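Local coordinates for major allergen API G 1 (Apium graveolens, PDB 2BK0), which is a pathogenesis-related protein of the Bet v 1 family and a major celery allergen, and probably binds small hydrophobic ligands such as plant hormones, at residues 79-85 with 98-104. Residues are numbered along the deposited sequence; the frame is centred on the assembly and turned at random.
Sequences LTFDYSV and IENHVVL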
loop_
_atom_site.group_PDB
_atom_site.type_symbol
_atom_site.label_atom_id
_atom_site.label_comp_id
_atom_site.label_asym_id
_atom_site.label_seq_id
_atom_site.Cartn_x
_atom_site.Cartn_y
_atom_site.Cartn_z
ATOM N N LEU A 79 -9.596 12.246 0.095
ATOM C CA LEU A 79 -9.475 10.793 -0.023
ATOM C C LEU A 79 -8.198 10.437 -0.768
ATOM O O LEU A 79 -8.197 9.644 -1.709
ATOM C CB LEU A 79 -10.705 10.181 -0.708
ATOM C CG LEU A 79 -12.071 10.576 -0.157
ATOM C CD1 LEU A 79 -13.130 9.891 -0.978
ATOM C CD2 LEU A 79 -12.208 10.201 1.302
ATOM N N THR A 80 -7.112 11.042 -0.313
ATOM C CA THR A 80 -5.815 10.946 -0.949
ATOM C C THR A 80 -4.809 10.509 0.092
ATOM O O THR A 80 -4.885 10.906 1.253
ATOM C CB THR A 80 -5.418 12.307 -1.531
ATOM O OG1 THR A 80 -5.931 12.397 -2.859
ATOM C CG2 THR A 80 -3.898 12.507 -1.568
ATOM N N PHE A 81 -3.852 9.701 -0.333
ATOM C CA PHE A 81 -2.885 9.122 0.582
ATOM C C PHE A 81 -1.575 8.925 -0.166
ATOM O O PHE A 81 -1.556 8.391 -1.276
ATOM C CB PHE A 81 -3.444 7.805 1.123
ATOM C CG PHE A 81 -2.519 7.073 2.024
ATOM C CD1 PHE A 81 -1.936 7.710 3.111
ATOM C CD2 PHE A 81 -2.254 5.725 1.810
ATOM C CE1 PHE A 81 -1.081 7.021 3.965
ATOM C CE2 PHE A 81 -1.397 5.018 2.659
ATOM C CZ PHE A 81 -0.808 5.668 3.737
ATOM N N ASP A 82 -0.485 9.394 0.431
ATOM C CA ASP A 82 0.833 9.327 -0.188
ATOM C C ASP A 82 1.805 8.667 0.777
ATOM O O ASP A 82 1.892 9.053 1.943
ATOM C CB ASP A 82 1.297 10.734 -0.550
ATOM C CG ASP A 82 0.300 11.454 -1.441
ATOM O OD1 ASP A 82 0.230 11.108 -2.641
ATOM O OD2 ASP A 82 -0.427 12.348 -0.938
ATOM N N TYR A 83 2.507 7.650 0.290
ATOM C CA TYR A 83 3.525 6.966 1.086
ATOM C C TYR A 83 4.656 6.416 0.218
ATOM O O TYR A 83 4.432 5.999 -0.926
ATOM C CB TYR A 83 2.903 5.844 1.929
ATOM C CG TYR A 83 2.407 4.656 1.140
ATOM C CD1 TYR A 83 3.182 3.502 1.018
ATOM C CD2 TYR A 83 1.160 4.682 0.525
ATOM C CE1 TYR A 83 2.726 2.406 0.296
ATOM C CE2 TYR A 83 0.693 3.595 -0.198
ATOM C CZ TYR A 83 1.477 2.460 -0.311
ATOM O OH TYR A 83 1.002 1.386 -1.028
ATOM N N SER A 84 5.866 6.428 0.777
ATOM C CA SER A 84 7.055 5.928 0.094
ATOM C C SER A 84 7.646 4.722 0.819
ATOM O O SER A 84 7.616 4.652 2.046
ATOM C CB SER A 84 8.134 7.022 0.007
ATOM O OG SER A 84 7.678 8.168 -0.685
ATOM N N VAL A 85 8.191 3.781 0.055
ATOM C CA VAL A 85 9.069 2.748 0.613
ATOM C C VAL A 85 10.498 3.280 0.580
ATOM O O VAL A 85 11.035 3.567 -0.485
ATOM C CB VAL A 85 9.009 1.428 -0.172
ATOM C CG1 VAL A 85 9.777 0.329 0.574
ATOM C CG2 VAL A 85 7.552 1.016 -0.414
ATOM N N ILE A 98 10.377 3.746 -3.536
ATOM C CA ILE A 98 9.116 3.587 -4.265
ATOM C C ILE A 98 8.118 4.658 -3.822
ATOM O O ILE A 98 7.635 4.633 -2.689
ATOM C CB ILE A 98 8.480 2.191 -4.048
ATOM C CG1 ILE A 98 9.527 1.085 -4.218
ATOM C CG2 ILE A 98 7.307 1.994 -5.021
ATOM C CD1 ILE A 98 9.064 -0.287 -3.764
ATOM N N GLU A 99 7.805 5.586 -4.723
ATOM C CA GLU A 99 6.886 6.684 -4.430
ATOM C C GLU A 99 5.455 6.316 -4.849
ATOM O O GLU A 99 5.155 6.181 -6.039
ATOM C CB GLU A 99 7.362 7.964 -5.123
ATOM C CG GLU A 99 6.316 9.055 -5.236
ATOM C CD GLU A 99 6.787 10.221 -6.055
ATOM O OE1 GLU A 99 5.930 11.028 -6.474
ATOM O OE2 GLU A 99 8.008 10.325 -6.289
ATOM N N ASN A 100 4.577 6.163 -3.861
ATOM C CA ASN A 100 3.199 5.755 -4.109
ATOM C C ASN A 100 2.214 6.872 -3.830
ATOM O O ASN A 100 2.413 7.671 -2.919
ATOM C CB ASN A 100 2.847 4.533 -3.263
ATOM C CG ASN A 100 3.790 3.376 -3.504
ATOM O OD1 ASN A 100 4.686 3.101 -2.700
ATOM N ND2 ASN A 100 3.608 2.704 -4.629
ATOM N N HIS A 101 1.160 6.927 -4.636
ATOM C CA HIS A 101 0.082 7.880 -4.447
ATOM C C HIS A 101 -1.225 7.132 -4.660
ATOM O O HIS A 101 -1.426 6.544 -5.716
ATOM C CB HIS A 101 0.190 9.011 -5.464
ATOM C CG HIS A 101 1.496 9.741 -5.433
ATOM N ND1 HIS A 101 1.624 11.011 -4.910
ATOM C CD2 HIS A 101 2.727 9.393 -5.879
ATOM C CE1 HIS A 101 2.880 11.409 -5.029
ATOM N NE2 HIS A 101 3.569 10.446 -5.616
ATOM N N VAL A 102 -2.106 7.138 -3.668
ATOM C CA VAL A 102 -3.411 6.488 -3.818
ATOM C C VAL A 102 -4.526 7.526 -3.825
ATOM O O VAL A 102 -4.469 8.524 -3.102
ATOM C CB VAL A 102 -3.660 5.334 -2.771
ATOM C CG1 VAL A 102 -2.561 5.274 -1.729
ATOM C CG2 VAL A 102 -5.048 5.423 -2.115
ATOM N N VAL A 103 -5.524 7.278 -4.668
ATOM C CA VAL A 103 -6.657 8.173 -4.833
ATOM C C VAL A 103 -7.928 7.356 -4.810
ATOM O O VAL A 103 -8.059 6.400 -5.571
ATOM C CB VAL A 103 -6.584 8.889 -6.191
ATOM C CG1 VAL A 103 -7.789 9.794 -6.401
ATOM C CG2 VAL A 103 -5.294 9.693 -6.307
ATOM N N LEU A 104 -8.855 7.722 -3.930
ATOM C CA LEU A 104 -10.201 7.139 -3.932
ATOM C C LEU A 104 -11.152 8.083 -4.663
ATOM O O LEU A 104 -11.041 9.300 -4.563
ATOM C CB LEU A 104 -10.705 6.875 -2.506
ATOM C CG LEU A 104 -10.253 5.591 -1.790
ATOM C CD1 LEU A 104 -10.955 4.357 -2.372
ATOM C CD2 LEU A 104 -8.736 5.420 -1.831
#
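Y83 lays one face of its ring over the CB of N100, its neighbour in a hydrogen-bonded pair. This CH-pi contact runs 3.9 Å from N100 CB to the ring centroid, 14° off the normal. Chi1 of 69° puts Y83 CG between its own backbone N and carbonyl carbon, swinging the ring across to strand 98-104. There V102 CG1 meets the ring edge in its plane, 4.0 Å from Y83 CE2. The same methyl lies 3.6 Å from F81 CD2, so one branch of a slim valine serves two aromatic rings. F81 takes the other course: with CG anti to the backbone N (chi1 177°), the end of its ring leads away from strand 98-104, against V24 of helix 16-25 and V74 of strand 66-75. Beyond Y83, V85 and I98 lie side by side, V85 CG2 3.9 Å from I98 CD1, and both also touch L91. The two strands form an antiparallel hairpin in the curved sheet of the Bet v 1 fold, and these largely apolar side chains occupy its concave, cavity-lining face. The opposite face, with D82, E99 and H101 partly exposed, suits mostly polar and charged side chains. Here H101 ND1 gives a weak, bent bond to D82 OD1, while its NE2 donates in the ring plane to E99 OE1 at 2.6 Å. The E99 bond helps orient the imidazole, and two nearby carboxylates would tend to favour its protonated form; E99 OE2 reaches on to H121.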